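Side-chain contacts in MarR family transcriptional regulator (Staphylococcus epidermidis, PDB 5HLI), which probably binds DNA as a dimeric redox-sensing transcriptional regulator of the MarR family, caught here in its disulfide form: residues Leu25-Gln28 / Phe29-Lys33; Phe37-Thr40 / Tyr41-Leu45. The protein carries 1 engineered substitution. All blocks are in the same frame, centred on the assembly; numbering follows the deposited sequence. Where two conformers were deposited one is given.

Contact 1 comes first along the chain, in the later part of the long helix 2-36, and contact 2 follows at the turn that ends this helix and starts helix 41-52. Their centres lie about 12 Å apart. The two meet directly where Tyr30 CE1 packs on Tyr44 CE2 at 3.9 Å, so the helix and its successor are joined by side chains as well as by the loop. Helix 103-117 packs on both regions, and both touch the second subunit. Together they carry the chain from a helix that enters the dimer interface into the helices of the predicted winged helix-turn-helix region, consistent with a link between dimer packing and DNA binding.

Contact 1: Leu25-Gln28 / Phe29-Lys33; sequences LFAQ and FYEKK
Phe26 and Tyr30 are one helical turn apart, and the carbonyl of the first receives both the amide and the ring edge of the second. Tyr30 N donates to Phe26 O at 2.9 Å, and Tyr30 CD2 lies 3.3 Å from Phe26 O, which sits near the ring plane. The other backbone bonds follow the same i to i+4 pattern: Phe29 N to Leu25 O, Glu31 N to Ala27 O at 2.9 Å, and Lys32 N to Gln28 O at 3.1 Å. All four belong to the uninterrupted helix 2-36, whose later part packs against helix 103-117 and the second subunit in this MarR-type dimer. Tyr30 touches Ile116 of its own chain, and its ring stacks with Tyr20 of the second subunit.

The aromatic rings turn mainly to partners beyond the preceding turn. Phe29 has CG anti to its own amide nitrogen (chi1 174°), which leads the ring away from that turn; its CB still rests 3.4 Å from Phe26 O. One ring face takes Lys33 CG, 3.7 Å above the plane and offset toward the rim. Phe29 also touches the loop residues Ser118 and Cys119, while Phe26 packs on Leu120 and on Cys16 of the second subunit.

On the polar side, Glu31 was modelled in two conformers. In one of them a bend at chi2 (147°) sets the carboxylate beside the Ala27 carbonyl, with Glu31 CD 3.2 Å from Ala27 O and no hydrogen bond between the two acceptor groups. In the same conformer Gln28 CG, from which the rest of that side chain runs on extended, lies 4.3 Å from Glu31 OE2.

Contact 2: Phe37-Thr40 / Tyr41-Leu45; sequences FGIT and YSQYL
Tyr41 is the first residue of helix 41-52 after the N-cap Thr40, whose OG1 and O both accept from amides of the first turn. The Tyr41 ring takes Leu45 CG over one face and meets Tyr20 of the second subunit with the planes at about 75°. Ser42 touches the turn lightly and packs on Met75 of helix 69-81.

Gln43 meets the loop with both its backbone and its side chain. Its amide N donates to Thr40 OG1 at 3.2 Å, nearly straight at 169°, as the capping bond; chi1 of 67° sets the Thr40 hydroxyl between its own N and carbonyl carbon, facing the first turn. The chain passes from a Schellman motif at Gly38, which closes helix 2-36 with positive phi, into a capped new helix. The Gln43 side chain, extended beyond CG, runs back toward the loop, placing OE1 3.4 Å from Ile39 CG2. Two waters tie its amide to Gly38 O: one donates to both OE1 and the carbonyl, whereas the other accepts from NE2 and donates to the same carbonyl.

Tyr44 N donates to Thr40 O at 2.9 Å, the first full helical turn. Ile39 CD1 packs 4.3 Å from Tyr44 CB, and both side chains also touch Leu34 of helix 2-36.

Contact 1: Leu25-Gln28 / Phe29-Lys33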
loop_
_atom_site.group_PDB
_atom_site.type_symbol
_atom_site.label_atom_id
_atom_site.label_comp_id
_atom_site.label_asym_id
_atom_site.label_seq_id
_atom_site.Cartn_x
_atom_site.Cartn_y
_atom_site.Cartn_z
ATOM N N LEU A 25 2.921 -5.152 2.369
ATOM C CA LEU A 25 2.891 -6.602 2.525
ATOM C C LEU A 25 1.460 -7.124 2.513
ATOM O O LEU A 25 1.186 -8.191 1.948
ATOM C CB LEU A 25 3.606 -7.009 3.812
ATOM C CG LEU A 25 5.100 -6.689 3.865
ATOM C CD1 LEU A 25 5.678 -7.078 5.211
ATOM C CD2 LEU A 25 5.835 -7.396 2.737
ATOM N N PHE A 26 0.534 -6.394 3.140
ATOM C CA PHE A 26 -0.879 -6.732 3.005
ATOM C C PHE A 26 -1.320 -6.651 1.550
ATOM O O PHE A 26 -2.080 -7.504 1.074
ATOM C CB PHE A 26 -1.732 -5.807 3.870
ATOM C CG PHE A 26 -1.744 -6.170 5.327
ATOM C CD1 PHE A 26 -2.344 -7.342 5.758
ATOM C CD2 PHE A 26 -1.172 -5.331 6.268
ATOM C CE1 PHE A 26 -2.361 -7.677 7.100
ATOM C CE2 PHE A 26 -1.191 -5.656 7.611
ATOM C CZ PHE A 26 -1.788 -6.832 8.028
ATOM N N ALA A 27 -0.850 -5.631 0.825
ATOM C CA ALA A 27 -1.209 -5.489 -0.583
ATOM C C ALA A 27 -0.691 -6.661 -1.409
ATOM O O ALA A 27 -1.408 -7.190 -2.265
ATOM C CB ALA A 27 -0.673 -4.166 -1.131
ATOM N N GLN A 28 0.556 -7.077 -1.167
ATOM C CA GLN A 28 1.103 -8.222 -1.886
ATOM C C GLN A 28 0.351 -9.501 -1.553
ATOM O O GLN A 28 0.229 -10.388 -2.405
ATOM C CB GLN A 28 2.589 -8.387 -1.568
ATOM C CG GLN A 28 3.471 -7.274 -2.130
ATOM C CD GLN A 28 4.827 -7.205 -1.448
ATOM O OE1 GLN A 28 5.350 -8.215 -0.980
ATOM N NE2 GLN A 28 5.399 -6.012 -1.386
ATOM N N PHE A 29 -0.151 -9.621 -0.323
ATOM C CA PHE A 29 -0.975 -10.772 0.025
ATOM C C PHE A 29 -2.283 -10.757 -0.757
ATOM O O PHE A 29 -2.708 -11.785 -1.298
ATOM C CB PHE A 29 -1.241 -10.794 1.530
ATOM C CG PHE A 29 -2.204 -11.867 1.959
ATOM C CD1 PHE A 29 -1.758 -13.149 2.230
ATOM C CD2 PHE A 29 -3.556 -11.592 2.090
ATOM C CE1 PHE A 29 -2.643 -14.140 2.623
ATOM C CE2 PHE A 29 -4.445 -12.577 2.479
ATOM C CZ PHE A 29 -3.986 -13.851 2.748
ATOM N N TYR A 30 -2.938 -9.595 -0.821
ATOM C CA TYR A 30 -4.170 -9.477 -1.595
ATOM C C TYR A 30 -3.936 -9.836 -3.056
ATOM O O TYR A 30 -4.688 -10.623 -3.643
ATOM C CB TYR A 30 -4.732 -8.058 -1.483
ATOM C CG TYR A 30 -5.762 -7.873 -0.388
ATOM C CD1 TYR A 30 -7.091 -8.222 -0.595
ATOM C CD2 TYR A 30 -5.409 -7.334 0.842
ATOM C CE1 TYR A 30 -8.038 -8.050 0.399
ATOM C CE2 TYR A 30 -6.349 -7.159 1.842
ATOM C CZ TYR A 30 -7.661 -7.518 1.615
ATOM O OH TYR A 30 -8.599 -7.346 2.606
ATOM N N GLU A 31 -2.885 -9.273 -3.656
ATOM C CA GLU A 31 -2.622 -9.524 -5.069
ATOM C C GLU A 31 -2.376 -11.005 -5.331
ATOM O O GLU A 31 -2.812 -11.544 -6.355
ATOM C CB GLU A 31 -1.439 -8.671 -5.532
ATOM C CG GLU A 31 -1.775 -7.183 -5.611
ATOM C CD GLU A 31 -0.601 -6.282 -5.273
ATOM O OE1 GLU A 31 -0.817 -5.060 -5.102
ATOM O OE2 GLU A 31 0.537 -6.788 -5.174
ATOM N N LYS A 32 -1.691 -11.685 -4.408
ATOM C CA LYS A 32 -1.472 -13.120 -4.551
ATOM C C LYS A 32 -2.789 -13.884 -4.492
ATOM O O LYS A 32 -3.050 -14.766 -5.318
ATOM C CB LYS A 32 -0.512 -13.604 -3.463
ATOM C CG LYS A 32 -0.291 -15.106 -3.429
ATOM C CD LYS A 32 0.693 -15.482 -2.329
ATOM C CE LYS A 32 0.839 -16.991 -2.197
ATOM N NZ LYS A 32 1.309 -17.618 -3.463
ATOM N N LYS A 33 -3.640 -13.550 -3.520
ATOM C CA LYS A 33 -4.906 -14.260 -3.363
ATOM C C LYS A 33 -5.850 -13.974 -4.524
ATOM O O LYS A 33 -6.472 -14.893 -5.070
ATOM C CB LYS A 33 -5.555 -13.883 -2.031
ATOM C CG LYS A 33 -4.856 -14.492 -0.833
ATOM C CD LYS A 33 -4.778 -15.999 -0.996
ATOM C CE LYS A 33 -4.039 -16.659 0.149
ATOM N NZ LYS A 33 -4.010 -18.138 -0.023
#

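Contact 2: Phe37-Thr40 / Tyr41-Leu45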
loop_
_atom_site.group_PDB
_atom_site.type_symbol
_atom_site.label_atom_id
_atom_site.label_comp_id
_atom_site.label_asym_id
_atom_site.label_seq_id
_atom_site.Cartn_x
_atom_site.Cartn_y
_atom_site.Cartn_z
ATOM N N PHE A 37 -7.773 -16.532 -7.652
ATOM C CA PHE A 37 -9.138 -16.555 -8.162
ATOM C C PHE A 37 -9.238 -16.044 -9.592
ATOM O O PHE A 37 -10.330 -16.065 -10.166
ATOM C CB PHE A 37 -10.063 -15.737 -7.249
ATOM C CG PHE A 37 -10.388 -16.421 -5.952
ATOM C CD1 PHE A 37 -11.394 -17.375 -5.889
ATOM C CD2 PHE A 37 -9.683 -16.121 -4.798
ATOM C CE1 PHE A 37 -11.694 -18.014 -4.696
ATOM C CE2 PHE A 37 -9.975 -16.757 -3.603
ATOM C CZ PHE A 37 -10.985 -17.704 -3.552
ATOM N N GLY A 38 -8.130 -15.595 -10.180
ATOM C CA GLY A 38 -8.153 -15.101 -11.542
ATOM C C GLY A 38 -8.757 -13.727 -11.716
ATOM O O GLY A 38 -9.165 -13.382 -12.829
ATOM N N ILE A 39 -8.828 -12.927 -10.653
ATOM C CA ILE A 39 -9.456 -11.615 -10.707
ATOM C C ILE A 39 -8.431 -10.550 -10.336
ATOM O O ILE A 39 -7.399 -10.825 -9.718
ATOM C CB ILE A 39 -10.690 -11.525 -9.786
ATOM C CG1 ILE A 39 -10.294 -11.793 -8.333
ATOM C CG2 ILE A 39 -11.775 -12.496 -10.244
ATOM C CD1 ILE A 39 -11.437 -11.636 -7.347
ATOM N N THR A 40 -8.732 -9.317 -10.725
ATOM C CA THR A 40 -7.904 -8.166 -10.403
ATOM C C THR A 40 -8.519 -7.395 -9.241
ATOM O O THR A 40 -9.624 -7.689 -8.782
ATOM C CB THR A 40 -7.752 -7.249 -11.619
ATOM O OG1 THR A 40 -9.019 -6.657 -11.927
ATOM C CG2 THR A 40 -7.259 -8.039 -12.828
ATOM N N TYR A 41 -7.778 -6.390 -8.768
ATOM C CA TYR A 41 -8.293 -5.521 -7.715
ATOM C C TYR A 41 -9.595 -4.855 -8.143
ATOM O O TYR A 41 -10.569 -4.824 -7.384
ATOM C CB TYR A 41 -7.242 -4.474 -7.341
ATOM C CG TYR A 41 -7.791 -3.321 -6.535
ATOM C CD1 TYR A 41 -8.340 -3.527 -5.275
ATOM C CD2 TYR A 41 -7.753 -2.023 -7.029
ATOM C CE1 TYR A 41 -8.840 -2.476 -4.533
ATOM C CE2 TYR A 41 -8.248 -0.963 -6.294
ATOM C CZ TYR A 41 -8.792 -1.195 -5.048
ATOM O OH TYR A 41 -9.289 -0.144 -4.315
ATOM N N SER A 42 -9.633 -4.326 -9.371
ATOM C CA SER A 42 -10.825 -3.626 -9.840
ATOM C C SER A 42 -12.013 -4.573 -9.980
ATOM O O SER A 42 -13.149 -4.201 -9.667
ATOM C CB SER A 42 -10.531 -2.926 -11.166
ATOM O OG SER A 42 -9.601 -1.869 -10.993
ATOM N N GLN A 43 -11.774 -5.802 -10.455
ATOM C CA GLN A 43 -12.844 -6.796 -10.482
ATOM C C GLN A 43 -13.310 -7.132 -9.071
ATOM O O GLN A 43 -14.509 -7.313 -8.829
ATOM C CB GLN A 43 -12.378 -8.063 -11.199
ATOM C CG GLN A 43 -12.010 -7.862 -12.664
ATOM C CD GLN A 43 -11.471 -9.130 -13.300
ATOM O OE1 GLN A 43 -11.698 -10.231 -12.800
ATOM N NE2 GLN A 43 -10.754 -8.981 -14.406
ATOM N N TYR A 44 -12.367 -7.226 -8.133
ATOM C CA TYR A 44 -12.697 -7.474 -6.733
ATOM C C TYR A 44 -13.623 -6.396 -6.183
ATOM O O TYR A 44 -14.547 -6.693 -5.415
ATOM C CB TYR A 44 -11.401 -7.552 -5.926
ATOM C CG TYR A 44 -11.532 -7.924 -4.467
ATOM C CD1 TYR A 44 -12.354 -8.967 -4.056
ATOM C CD2 TYR A 44 -10.789 -7.258 -3.503
ATOM C CE1 TYR A 44 -12.452 -9.313 -2.717
ATOM C CE2 TYR A 44 -10.876 -7.596 -2.171
ATOM C CZ TYR A 44 -11.708 -8.623 -1.780
ATOM O OH TYR A 44 -11.789 -8.952 -0.447
ATOM N N LEU A 45 -13.396 -5.136 -6.570
ATOM C CA LEU A 45 -14.275 -4.058 -6.124
ATOM C C LEU A 45 -15.697 -4.261 -6.633
ATOM O O LEU A 45 -16.663 -4.020 -5.901
ATOM C CB LEU A 45 -13.732 -2.706 -6.588
ATOM C CG LEU A 45 -12.437 -2.198 -5.952
ATOM C CD1 LEU A 45 -12.089 -0.828 -6.507
ATOM C CD2 LEU A 45 -12.563 -2.147 -4.441
HETATM O O HOH W 1 -11.771 -12.800 -13.899
HETATM O O HOH W 2 -9.360 -11.566 -15.195
#